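Local coordinates for phosphoglycerate oxidoreductase (Rhizobium etli, PDB 4HY3), which probably reduces glyoxylate or hydroxypyruvate with a nicotinamide cofactor, as a member of the D-isomer specific 2-hydroxyacid dehydrogenase family, at residues A77-G82 against D335-G340; N65-G70 against L91-A96; T126-A131 against P343-R348; E36-D41 against K324-M329. All coordinates share one frame; numbering follows the deposited sequence.

Contact 1: residues A77-G82 against D335-G340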
loop_
_atom_site.group_PDB
_atom_site.type_symbol
_atom_site.label_atom_id
_atom_site.label_comp_id
_atom_site.label_asym_id
_atom_site.label_seq_id
_atom_site.Cartn_x
_atom_site.Cartn_y
_atom_site.Cartn_z
ATOM N N ALA A 77 41.603 -7.374 -15.577
ATOM C CA ALA A 77 40.583 -6.549 -14.931
ATOM C C ALA A 77 39.152 -6.759 -15.519
ATOM O O ALA A 77 38.873 -6.431 -16.682
ATOM C CB ALA A 77 40.978 -5.074 -14.972
ATOM N N ARG A 78 38.258 -7.298 -14.707
ATOM C CA ARG A 78 36.890 -7.470 -15.108
ATOM C C ARG A 78 36.006 -6.240 -14.799
ATOM O O ARG A 78 34.928 -6.121 -15.346
ATOM C CB ARG A 78 36.321 -8.714 -14.417
ATOM C CG ARG A 78 34.812 -8.840 -14.541
ATOM C CD ARG A 78 34.326 -10.149 -13.983
ATOM N NE ARG A 78 35.094 -11.257 -14.524
ATOM C CZ ARG A 78 35.020 -12.498 -14.061
ATOM N NH1 ARG A 78 34.201 -12.797 -13.073
ATOM N NH2 ARG A 78 35.766 -13.451 -14.599
ATOM N N TYR A 79 36.444 -5.360 -13.899
ATOM C CA TYR A 79 35.649 -4.210 -13.475
ATOM C C TYR A 79 36.524 -3.036 -13.067
ATOM O O TYR A 79 37.660 -3.227 -12.624
ATOM C CB TYR A 79 34.775 -4.536 -12.260
ATOM C CG TYR A 79 33.898 -5.774 -12.351
ATOM C CD1 TYR A 79 32.792 -5.823 -13.205
ATOM C CD2 TYR A 79 34.166 -6.892 -11.559
ATOM C CE1 TYR A 79 31.991 -6.953 -13.274
ATOM C CE2 TYR A 79 33.361 -8.017 -11.611
ATOM C CZ TYR A 79 32.279 -8.041 -12.468
ATOM O OH TYR A 79 31.508 -9.158 -12.522
ATOM N N ILE A 80 35.988 -1.818 -13.195
ATOM C CA ILE A 80 36.616 -0.625 -12.635
ATOM C C ILE A 80 35.642 -0.007 -11.655
ATOM O O ILE A 80 34.594 0.495 -12.059
ATOM C CB ILE A 80 36.927 0.432 -13.718
ATOM C CG1 ILE A 80 37.590 -0.222 -14.932
ATOM C CG2 ILE A 80 37.778 1.556 -13.148
ATOM C CD1 ILE A 80 39.009 0.210 -15.188
ATOM N N ILE A 81 35.947 -0.050 -10.363
ATOM C CA ILE A 81 35.145 0.735 -9.430
ATOM C C ILE A 81 35.674 2.174 -9.489
ATOM O O ILE A 81 36.823 2.420 -9.120
ATOM C CB ILE A 81 35.186 0.157 -8.001
ATOM C CG1 ILE A 81 35.026 -1.372 -8.043
ATOM C CG2 ILE A 81 34.120 0.810 -7.127
ATOM C CD1 ILE A 81 35.205 -2.083 -6.710
ATOM N N GLY A 82 34.856 3.095 -9.998
ATOM C CA GLY A 82 35.204 4.535 -10.129
ATOM C C GLY A 82 35.034 5.163 -11.516
ATOM O O GLY A 82 34.240 4.679 -12.330
ATOM N N ASP A 335 28.126 -9.012 -8.863
ATOM C CA ASP A 335 27.733 -10.373 -8.714
ATOM C C ASP A 335 26.896 -10.859 -9.891
ATOM O O ASP A 335 27.069 -12.024 -10.338
ATOM C CB ASP A 335 26.946 -10.504 -7.441
ATOM C CG ASP A 335 26.403 -11.872 -7.253
ATOM O OD1 ASP A 335 27.180 -12.851 -7.338
ATOM O OD2 ASP A 335 25.187 -11.969 -7.015
ATOM N N LEU A 336 26.010 -9.978 -10.398
ATOM C CA LEU A 336 25.283 -10.261 -11.630
ATOM C C LEU A 336 26.205 -10.428 -12.834
ATOM O O LEU A 336 26.051 -11.376 -13.611
ATOM C CB LEU A 336 24.178 -9.250 -11.894
ATOM C CG LEU A 336 22.980 -9.330 -10.919
ATOM C CD1 LEU A 336 22.314 -7.982 -10.740
ATOM C CD2 LEU A 336 21.926 -10.390 -11.249
HETATM N N MSE A 337 27.186 -9.557 -12.992
HETATM C CA MSE A 337 28.006 -9.635 -14.177
HETATM C C MSE A 337 28.996 -10.753 -14.076
HETATM O O MSE A 337 29.376 -11.338 -15.092
HETATM C CB MSE A 337 28.701 -8.332 -14.391
HETATM C CG MSE A 337 27.607 -7.301 -14.416
HETATM SE SE MSE A 337 28.292 -5.677 -15.299
HETATM C CE MSE A 337 28.570 -4.748 -13.576
ATOM N N ASP A 338 29.432 -11.079 -12.862
ATOM C CA ASP A 338 30.190 -12.319 -12.678
ATOM C C ASP A 338 29.419 -13.536 -13.205
ATOM O O ASP A 338 29.965 -14.337 -13.932
ATOM C CB ASP A 338 30.513 -12.569 -11.214
ATOM C CG ASP A 338 31.530 -11.613 -10.669
ATOM O OD1 ASP A 338 32.493 -11.264 -11.418
ATOM O OD2 ASP A 338 31.358 -11.232 -9.471
ATOM N N ARG A 339 28.153 -13.659 -12.818
ATOM C CA ARG A 339 27.293 -14.751 -13.259
ATOM C C ARG A 339 26.738 -14.505 -14.665
ATOM O O ARG A 339 25.639 -14.952 -14.972
ATOM C CB ARG A 339 26.148 -14.964 -12.261
ATOM C CG ARG A 339 26.598 -15.279 -10.831
ATOM C CD ARG A 339 25.470 -15.631 -9.869
ATOM N NE ARG A 339 24.231 -14.945 -10.243
ATOM C CZ ARG A 339 23.644 -14.016 -9.514
ATOM N NH1 ARG A 339 24.156 -13.682 -8.348
ATOM N NH2 ARG A 339 22.549 -13.425 -9.944
ATOM N N GLY A 340 27.488 -13.785 -15.501
ATOM C CA GLY A 340 27.113 -13.492 -16.896
ATOM C C GLY A 340 25.955 -12.519 -17.168
ATOM O O GLY A 340 25.679 -12.230 -18.326
#
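Y79 and D338 meet through one polar link: the phenol OH of Y79 gives a hydrogen bond to OD1 of D338, 2.6 Å away. The hydroxyl comes from above the carboxylate plane, 79° out of it. D338 OD1 in turn lies at the edge of the Y79 ring, near its plane, the carboxylate turned 68° from the ring. R78 uses the same oxygen. Its NH1 forms a salt bridge with D338 OD1 at 2.8 Å, on the anti side and from the opposite face of the carboxylate to Y79, with an N-H...O angle of 158°. Two donors thus grip a single oxygen from two faces, which should keep the aspartate charged and its rotation fixed, the more so as OD2 is held by the hydroxyl of Y56. The arginine can reach because its CG stands anti to the backbone N, which lays that methylene over the centre of the Y79 ring, 3.3 Å above its plane. A tyrosine suits this buried place: its ring packs against R78 CG and M337 while its hydroxyl supplies a donor. The ring edge is lined by M337, a selenomethionine, whose CB lies 3.7 Å from Y79 CE1. D338 is the last helical residue, and the chain then turns off in a Schellman motif with G340, at positive phi, as C-prime. The contact pins this C-terminal end of helix 320-338 against strand 77-82, which runs between strands 30-34 and 99-101 of the mixed sheet; M334 also packs on Y79.

Contact 2: residues N65-G70 against L91-A96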
loop_
_atom_site.group_PDB
_atom_site.type_symbol
_atom_site.label_atom_id
_atom_site.label_comp_id
_atom_site.label_asym_id
_atom_site.label_seq_id
_atom_site.Cartn_x
_atom_site.Cartn_y
_atom_site.Cartn_z
ATOM N N ASN A 65 46.637 7.895 -13.697
ATOM C CA ASN A 65 47.549 6.984 -14.389
ATOM C C ASN A 65 47.094 5.502 -14.431
ATOM O O ASN A 65 47.794 4.622 -13.943
ATOM C CB ASN A 65 48.956 7.125 -13.783
ATOM C CG ASN A 65 49.994 6.227 -14.456
ATOM O OD1 ASN A 65 50.841 5.607 -13.781
ATOM N ND2 ASN A 65 49.935 6.148 -15.794
ATOM N N ILE A 66 45.933 5.218 -15.022
ATOM C CA ILE A 66 45.477 3.824 -15.127
ATOM C C ILE A 66 46.434 3.079 -16.028
ATOM O O ILE A 66 46.820 1.931 -15.736
ATOM C CB ILE A 66 44.026 3.654 -15.671
ATOM C CG1 ILE A 66 42.981 4.010 -14.625
ATOM C CG2 ILE A 66 43.742 2.210 -16.040
ATOM C CD1 ILE A 66 43.300 3.545 -13.228
ATOM N N ALA A 67 46.829 3.740 -17.114
ATOM C CA ALA A 67 47.693 3.115 -18.105
ATOM C C ALA A 67 48.956 2.585 -17.452
ATOM O O ALA A 67 49.576 1.662 -17.966
ATOM C CB ALA A 67 48.020 4.103 -19.207
ATOM N N GLY A 68 49.300 3.158 -16.294
ATOM C CA GLY A 68 50.542 2.856 -15.597
ATOM C C GLY A 68 50.568 1.499 -14.947
ATOM O O GLY A 68 51.635 0.993 -14.609
ATOM N N LEU A 69 49.396 0.907 -14.750
ATOM C CA LEU A 69 49.269 -0.384 -14.059
ATOM C C LEU A 69 50.025 -1.526 -14.733
ATOM O O LEU A 69 50.484 -1.416 -15.878
ATOM C CB LEU A 69 47.778 -0.758 -13.994
ATOM C CG LEU A 69 46.916 -0.493 -12.756
ATOM C CD1 LEU A 69 47.636 0.321 -11.702
ATOM C CD2 LEU A 69 45.591 0.145 -13.145
ATOM N N GLY A 70 50.123 -2.652 -14.037
ATOM C CA GLY A 70 50.631 -3.878 -14.672
ATOM C C GLY A 70 49.960 -4.151 -16.015
ATOM O O GLY A 70 48.738 -4.117 -16.136
ATOM N N LEU A 91 42.526 1.291 -22.884
ATOM C CA LEU A 91 41.343 0.451 -23.071
ATOM C C LEU A 91 41.480 -0.771 -23.988
ATOM O O LEU A 91 40.782 -1.773 -23.803
ATOM C CB LEU A 91 40.232 1.289 -23.612
ATOM C CG LEU A 91 38.859 0.715 -23.432
ATOM C CD1 LEU A 91 38.613 0.492 -21.953
ATOM C CD2 LEU A 91 37.934 1.777 -24.002
ATOM N N ALA A 92 42.352 -0.677 -24.988
ATOM C CA ALA A 92 42.593 -1.770 -25.921
ATOM C C ALA A 92 43.404 -2.793 -25.195
ATOM O O ALA A 92 43.500 -3.939 -25.636
ATOM C CB ALA A 92 43.329 -1.282 -27.161
ATOM N N ARG A 93 43.980 -2.381 -24.066
ATOM C CA ARG A 93 44.785 -3.293 -23.264
ATOM C C ARG A 93 43.964 -4.136 -22.290
ATOM O O ARG A 93 44.505 -5.048 -21.637
ATOM C CB ARG A 93 45.896 -2.536 -22.532
ATOM C CG ARG A 93 47.032 -2.093 -23.445
ATOM C CD ARG A 93 48.365 -2.085 -22.726
ATOM N NE ARG A 93 48.601 -0.811 -22.057
ATOM C CZ ARG A 93 49.318 -0.667 -20.940
ATOM N NH1 ARG A 93 49.876 -1.726 -20.341
ATOM N NH2 ARG A 93 49.477 0.545 -20.417
HETATM N N MSE A 94 42.660 -3.861 -22.219
HETATM C CA MSE A 94 41.808 -4.456 -21.183
HETATM C C MSE A 94 40.758 -5.357 -21.769
HETATM O O MSE A 94 39.582 -5.021 -21.777
HETATM C CB MSE A 94 41.173 -3.358 -20.360
HETATM C CG MSE A 94 42.203 -2.679 -19.480
HETATM SE SE MSE A 94 41.345 -1.242 -18.420
HETATM C CE MSE A 94 41.923 0.277 -19.488
ATOM N N PRO A 95 41.169 -6.539 -22.239
ATOM C CA PRO A 95 40.273 -7.463 -22.939
ATOM C C PRO A 95 39.191 -8.130 -22.068
ATOM O O PRO A 95 38.261 -8.717 -22.589
ATOM C CB PRO A 95 41.234 -8.534 -23.476
ATOM C CG PRO A 95 42.609 -7.950 -23.312
ATOM C CD PRO A 95 42.514 -7.108 -22.090
ATOM N N ALA A 96 39.307 -8.067 -20.756
ATOM C CA ALA A 96 38.286 -8.683 -19.937
ATOM C C ALA A 96 37.350 -7.665 -19.297
ATOM O O ALA A 96 36.385 -8.047 -18.645
ATOM C CB ALA A 96 38.927 -9.572 -18.878
#
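Two connecting loops of an alpha/beta domain meet here: A67 lies in the link from strand 57-60 to helix 73-76, and R93 in the type I beta turn L91-M94, on the way from helix 88-91 to strand 99-101. The turn is closed by the bond from M94 N to L91 O, 3.2 Å long. From it R93 reaches across, and its NH2 meets A67 O at 2.7 Å. The N-H...O angle of 129° makes this a weak hydrogen bond, although the oxygen stays near the guanidinium plane, at its edge. NH2 also passes 4.0 Å from A67 CB, and the small side chain of alanine is compatible with an arginine so near. The chain gets there by folding: CG lies beside the backbone N (chi1 -74°), and bends at chi2 and chi3 swing the guanidinium round. Its stronger partner is D71, just beyond 65-70, which takes NH1 in a salt bridge. With a leucine in place of R93, D71 would probably be left without its charged mate and A67 O without its donor, letting the two loops drift apart. A second meeting is apolar and loose: CG2 of I66 and CE of M94, a selenomethionine, lie 4.4 Å apart. Apolar side chains suit this buried spot, where both also pack on L74 and L86. Helix 73-76 joins the two loops through L74, which touches I66, L69, R93 and M94 alike, while the carbonyl of M94 accepts a bond from R119, just past helix 115-118.

Contact 3: residues T126-A131 against P343-R348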
loop_
_atom_site.group_PDB
_atom_site.type_symbol
_atom_site.label_atom_id
_atom_site.label_comp_id
_atom_site.label_asym_id
_atom_site.label_seq_id
_atom_site.Cartn_x
_atom_site.Cartn_y
_atom_site.Cartn_z
ATOM N N THR A 126 25.521 5.372 -9.470
ATOM C CA THR A 126 25.045 4.975 -8.189
ATOM C C THR A 126 24.334 6.126 -7.528
ATOM O O THR A 126 24.097 6.088 -6.319
ATOM C CB THR A 126 26.253 4.589 -7.327
ATOM O OG1 THR A 126 27.199 5.677 -7.338
ATOM C CG2 THR A 126 26.899 3.323 -7.884
ATOM N N GLY A 127 24.021 7.143 -8.336
ATOM C CA GLY A 127 23.397 8.382 -7.885
ATOM C C GLY A 127 22.028 8.249 -7.234
ATOM O O GLY A 127 21.587 9.154 -6.519
ATOM N N GLN A 128 21.339 7.132 -7.457
ATOM C CA GLN A 128 20.021 7.010 -6.857
ATOM C C GLN A 128 20.059 6.820 -5.348
ATOM O O GLN A 128 19.027 6.915 -4.687
ATOM C CB GLN A 128 19.150 5.985 -7.552
ATOM C CG GLN A 128 19.527 4.573 -7.247
ATOM C CD GLN A 128 18.342 3.677 -7.418
ATOM O OE1 GLN A 128 17.193 4.128 -7.332
ATOM N NE2 GLN A 128 18.604 2.396 -7.665
ATOM N N VAL A 129 21.250 6.578 -4.805
ATOM C CA VAL A 129 21.419 6.555 -3.355
ATOM C C VAL A 129 21.008 7.868 -2.693
ATOM O O VAL A 129 20.683 7.896 -1.527
ATOM C CB VAL A 129 22.854 6.190 -2.910
ATOM C CG1 VAL A 129 23.269 4.839 -3.476
ATOM C CG2 VAL A 129 23.859 7.295 -3.251
ATOM N N PHE A 130 21.019 8.958 -3.438
ATOM C CA PHE A 130 20.742 10.240 -2.832
ATOM C C PHE A 130 19.274 10.572 -2.827
ATOM O O PHE A 130 18.912 11.642 -2.344
ATOM C CB PHE A 130 21.479 11.329 -3.572
ATOM C CG PHE A 130 22.968 11.257 -3.427
ATOM C CD1 PHE A 130 23.566 11.284 -2.163
ATOM C CD2 PHE A 130 23.776 11.188 -4.546
ATOM C CE1 PHE A 130 24.930 11.214 -2.022
ATOM C CE2 PHE A 130 25.148 11.143 -4.415
ATOM C CZ PHE A 130 25.723 11.154 -3.145
ATOM N N ALA A 131 18.434 9.676 -3.367
ATOM C CA ALA A 131 17.010 9.919 -3.454
ATOM C C ALA A 131 16.372 9.899 -2.083
ATOM O O ALA A 131 15.786 10.895 -1.664
ATOM C CB ALA A 131 16.340 8.909 -4.359
ATOM N N PRO A 343 23.743 -5.717 -15.562
ATOM C CA PRO A 343 23.627 -5.035 -14.276
ATOM C C PRO A 343 22.222 -4.447 -14.157
ATOM O O PRO A 343 21.647 -4.034 -15.173
ATOM C CB PRO A 343 24.686 -3.935 -14.380
ATOM C CG PRO A 343 24.744 -3.624 -15.844
ATOM C CD PRO A 343 24.587 -4.965 -16.509
HETATM N N MSE A 344 21.674 -4.436 -12.942
HETATM C CA MSE A 344 20.299 -3.997 -12.708
HETATM C C MSE A 344 20.231 -2.854 -11.762
HETATM O O MSE A 344 19.371 -1.998 -11.894
HETATM C CB MSE A 344 19.451 -5.077 -12.037
HETATM C CG MSE A 344 19.110 -6.303 -12.866
HETATM SE SE MSE A 344 18.393 -5.802 -14.632
HETATM C CE MSE A 344 16.499 -5.408 -14.223
ATOM N N ARG A 345 21.142 -2.835 -10.797
ATOM C CA ARG A 345 20.971 -2.068 -9.571
ATOM C C ARG A 345 21.309 -0.595 -9.747
ATOM O O ARG A 345 20.554 0.279 -9.319
ATOM C CB ARG A 345 21.777 -2.698 -8.402
ATOM C CG ARG A 345 21.395 -2.160 -7.026
ATOM C CD ARG A 345 20.063 -1.433 -7.147
ATOM N NE ARG A 345 19.296 -1.384 -5.912
ATOM C CZ ARG A 345 18.072 -0.868 -5.806
ATOM N NH1 ARG A 345 17.451 -0.351 -6.855
ATOM N NH2 ARG A 345 17.469 -0.874 -4.641
ATOM N N CYS A 346 22.459 -0.336 -10.349
ATOM C CA CYS A 346 22.906 1.015 -10.599
ATOM C C CYS A 346 22.388 1.417 -11.968
ATOM O O CYS A 346 22.066 0.550 -12.774
ATOM C CB CYS A 346 24.439 1.061 -10.582
ATOM S SG CYS A 346 25.293 0.238 -9.195
ATOM N N LYS A 347 22.330 2.717 -12.241
ATOM C CA LYS A 347 21.805 3.202 -13.510
ATOM C C LYS A 347 22.743 2.930 -14.706
ATOM O O LYS A 347 23.945 3.117 -14.611
ATOM C CB LYS A 347 21.464 4.687 -13.410
ATOM C CG LYS A 347 20.611 5.160 -14.569
ATOM C CD LYS A 347 20.730 6.651 -14.830
ATOM C CE LYS A 347 19.633 7.448 -14.120
ATOM N NZ LYS A 347 19.286 8.698 -14.869
ATOM N N ARG A 348 22.187 2.487 -15.828
ATOM C CA ARG A 348 22.965 2.353 -17.064
ATOM C C ARG A 348 23.014 3.683 -17.836
ATOM O O ARG A 348 22.174 4.548 -17.597
ATOM C CB ARG A 348 22.310 1.306 -17.955
ATOM C CG ARG A 348 23.313 0.472 -18.689
ATOM C CD ARG A 348 23.261 -0.929 -18.166
ATOM N NE ARG A 348 22.697 -1.776 -19.194
ATOM C CZ ARG A 348 22.067 -2.921 -18.967
ATOM N NH1 ARG A 348 21.902 -3.375 -17.727
ATOM N NH2 ARG A 348 21.604 -3.613 -19.998
#
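A first torsion of 75° tucks CG of Q128 between its backbone N and carbonyl carbon, and the chain then runs out straight so that the amide reaches R345; the arginine, its CG anti to the backbone N, bends at chi2, which brings NH1 near that amide. Q128 belongs to the 3-10 turn 127-130, which leads from strand 122-125 into helix 131-147, a junction between the two domains as in other 2-hydroxyacid dehydrogenases. Its NE2 gives a weak hydrogen bond to R345 O, 3.3 Å away. An amide suits the spot because its NE2 can donate to a backbone carbonyl. Q128 NE2 and R345 NH1 are both donors and do not bond, 3.1 Å apart, the side chains crossing at about a right angle with their planes 88° apart. The charge of R345 is met by E216 of the second subunit, through NH2. A serine at R345 would probably leave that glutamate without its salt bridge and the Q128 amide without its neighbour. Nearby, T126 and C346 bring their CA atoms within 5.1 Å of each other. The threonine's OG1 bonds weakly to N102 O, and its methyl CG2 rests 3.7 Å from C346 SG.

Contact 4: residues E36-D41 against K324-M329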
loop_
_atom_site.group_PDB
_atom_site.type_symbol
_atom_site.label_atom_id
_atom_site.label_comp_id
_atom_site.label_asym_id
_atom_site.label_seq_id
_atom_site.Cartn_x
_atom_site.Cartn_y
_atom_site.Cartn_z
ATOM N N GLU A 36 38.127 8.013 -6.551
ATOM C CA GLU A 36 38.359 9.445 -6.307
ATOM C C GLU A 36 37.425 10.322 -7.110
ATOM O O GLU A 36 37.222 10.067 -8.281
ATOM C CB GLU A 36 39.769 9.722 -6.759
ATOM C CG GLU A 36 40.474 8.429 -7.158
ATOM C CD GLU A 36 41.121 7.673 -5.998
ATOM O OE1 GLU A 36 40.983 8.108 -4.843
ATOM O OE2 GLU A 36 41.772 6.625 -6.243
ATOM N N PRO A 37 36.837 11.365 -6.508
ATOM C CA PRO A 37 36.923 11.939 -5.165
ATOM C C PRO A 37 36.142 11.121 -4.120
ATOM O O PRO A 37 35.943 11.588 -3.026
ATOM C CB PRO A 37 36.207 13.286 -5.357
ATOM C CG PRO A 37 35.080 12.946 -6.282
ATOM C CD PRO A 37 35.741 12.009 -7.287
ATOM N N ARG A 38 35.652 9.944 -4.473
ATOM C CA ARG A 38 35.048 9.060 -3.494
ATOM C C ARG A 38 36.158 8.131 -3.039
ATOM O O ARG A 38 37.274 8.232 -3.578
ATOM C CB ARG A 38 33.939 8.272 -4.148
ATOM C CG ARG A 38 32.816 9.154 -4.667
ATOM C CD ARG A 38 31.734 9.343 -3.622
ATOM N NE ARG A 38 31.291 10.738 -3.567
ATOM C CZ ARG A 38 30.427 11.318 -4.405
ATOM N NH1 ARG A 38 29.880 10.648 -5.416
ATOM N NH2 ARG A 38 30.112 12.585 -4.219
ATOM N N SER A 39 35.892 7.259 -2.062
ATOM C CA SER A 39 36.881 6.253 -1.676
ATOM C C SER A 39 36.240 4.978 -1.154
ATOM O O SER A 39 35.168 5.009 -0.558
ATOM C CB SER A 39 37.785 6.796 -0.579
ATOM O OG SER A 39 37.093 6.785 0.674
ATOM N N LEU A 40 36.949 3.862 -1.303
ATOM C CA LEU A 40 36.545 2.618 -0.650
ATOM C C LEU A 40 36.102 2.763 0.810
ATOM O O LEU A 40 35.029 2.267 1.198
ATOM C CB LEU A 40 37.645 1.571 -0.779
ATOM C CG LEU A 40 37.947 1.260 -2.234
ATOM C CD1 LEU A 40 39.011 0.182 -2.337
ATOM C CD2 LEU A 40 36.671 0.868 -2.965
ATOM N N ASP A 41 36.923 3.445 1.619
ATOM C CA ASP A 41 36.602 3.655 3.043
ATOM C C ASP A 41 35.224 4.265 3.245
ATOM O O ASP A 41 34.500 3.803 4.104
ATOM C CB ASP A 41 37.678 4.462 3.731
ATOM C CG ASP A 41 38.897 3.630 4.043
ATOM O OD1 ASP A 41 38.791 2.716 4.871
ATOM O OD2 ASP A 41 39.971 3.854 3.463
ATOM N N LYS A 324 27.209 4.533 2.066
ATOM C CA LYS A 324 27.403 3.098 2.301
ATOM C C LYS A 324 26.546 2.274 1.369
ATOM O O LYS A 324 26.857 1.116 1.099
ATOM C CB LYS A 324 27.101 2.671 3.735
ATOM C CG LYS A 324 27.920 3.349 4.807
ATOM C CD LYS A 324 29.398 3.160 4.549
ATOM C CE LYS A 324 30.197 3.554 5.761
ATOM N NZ LYS A 324 31.317 4.356 5.218
ATOM N N LYS A 325 25.459 2.860 0.887
ATOM C CA LYS A 325 24.595 2.143 -0.043
ATOM C C LYS A 325 25.278 1.993 -1.402
ATOM O O LYS A 325 25.033 1.048 -2.126
ATOM C CB LYS A 325 23.217 2.808 -0.167
ATOM C CG LYS A 325 22.071 2.043 0.473
ATOM C CD LYS A 325 20.726 2.440 -0.148
ATOM C CE LYS A 325 20.150 3.765 0.424
ATOM N NZ LYS A 325 19.441 4.690 -0.529
HETATM N N MSE A 326 26.153 2.920 -1.755
HETATM C CA MSE A 326 26.815 2.822 -3.040
HETATM C C MSE A 326 27.543 1.512 -3.041
HETATM O O MSE A 326 27.496 0.789 -4.007
HETATM C CB MSE A 326 27.788 3.982 -3.243
HETATM C CG MSE A 326 27.111 5.342 -3.312
HETATM SE SE MSE A 326 27.948 6.587 -4.505
HETATM C CE MSE A 326 29.143 7.441 -3.222
ATOM N N GLY A 327 28.192 1.172 -1.939
ATOM C CA GLY A 327 28.943 -0.071 -1.832
ATOM C C GLY A 327 28.115 -1.296 -2.111
ATOM O O GLY A 327 28.514 -2.149 -2.899
ATOM N N ASP A 328 26.967 -1.379 -1.456
ATOM C CA ASP A 328 26.023 -2.470 -1.639
ATOM C C ASP A 328 25.618 -2.675 -3.070
ATOM O O ASP A 328 25.443 -3.809 -3.506
ATOM C CB ASP A 328 24.732 -2.139 -0.913
ATOM C CG ASP A 328 24.917 -1.946 0.560
ATOM O OD1 ASP A 328 25.691 -2.743 1.166
ATOM O OD2 ASP A 328 24.251 -1.015 1.102
HETATM N N MSE A 329 25.410 -1.569 -3.781
HETATM C CA MSE A 329 24.961 -1.612 -5.159
HETATM C C MSE A 329 26.021 -2.207 -6.037
HETATM O O MSE A 329 25.790 -3.213 -6.682
HETATM C CB MSE A 329 24.569 -0.230 -5.649
HETATM C CG MSE A 329 23.297 0.262 -4.971
HETATM SE SE MSE A 329 22.835 2.102 -5.529
HETATM C CE MSE A 329 22.998 1.743 -7.458
#
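R38 reaches helix 320-338 at M326, and its side chain can be followed outward. CB points toward the helix, and CG, anti to the carbonyl carbon, leads the chain on to CD. CD is the atom that touches, 3.2 Å from CE of M326, a selenomethionine, whose chain crosses that of the arginine at about a right angle. NE passes the same methyl at 4.0 Å, and the guanidinium stands oblique to it. At the tip NH1, also 4.0 Å from M326 CE, finds its true partner outside, the carbonyl O of V103. An arginine fits because its methylene CD packs on the methyl of the selenomethionine while its charged end goes on to a polar acceptor; M326, unbranched and supple, bends at chi2 and chi3 to meet it. A second, polar link lies nearer the start of the helix segment. K324 NZ gives a weak hydrogen bond to D41 O at 3.4 Å, but it is held more firmly by L42 O and by a salt bridge to D320. The ammonium thus sits where the carbonyls at the C-terminal side of the short helix 40-43 would probably favour its positive charge. S39, the N-cap, begins that helix by bonding its OG to L42 N. The arrangement is that of a two-domain D-2-hydroxyacid dehydrogenase, in which the chain, having built the nucleotide-binding domain, returns as a long helix to pack against the first domain.

Contacts 1, 3 and 4 lie close together, their centres 12 to 15 Å apart, and all depend on the returning C-terminal chain: helix 320-338 serves contacts 4 and 1, and the tail after it, ending in strand 347-348, serves contact 3. Contacts 1 and 3 reach the same mixed sheet and the second subunit. M326 and M329 of contact 4 pack on T126, V129, R345 and C346 of contact 3. Contact 2, inside the loop closed by contact 4, joins two loops about 16 Å from contact 1 between centres, touching it through I80 and M94. Each of the other three pairs an early segment with one from 324 onward, so the first domain is completed only when the C-terminus returns.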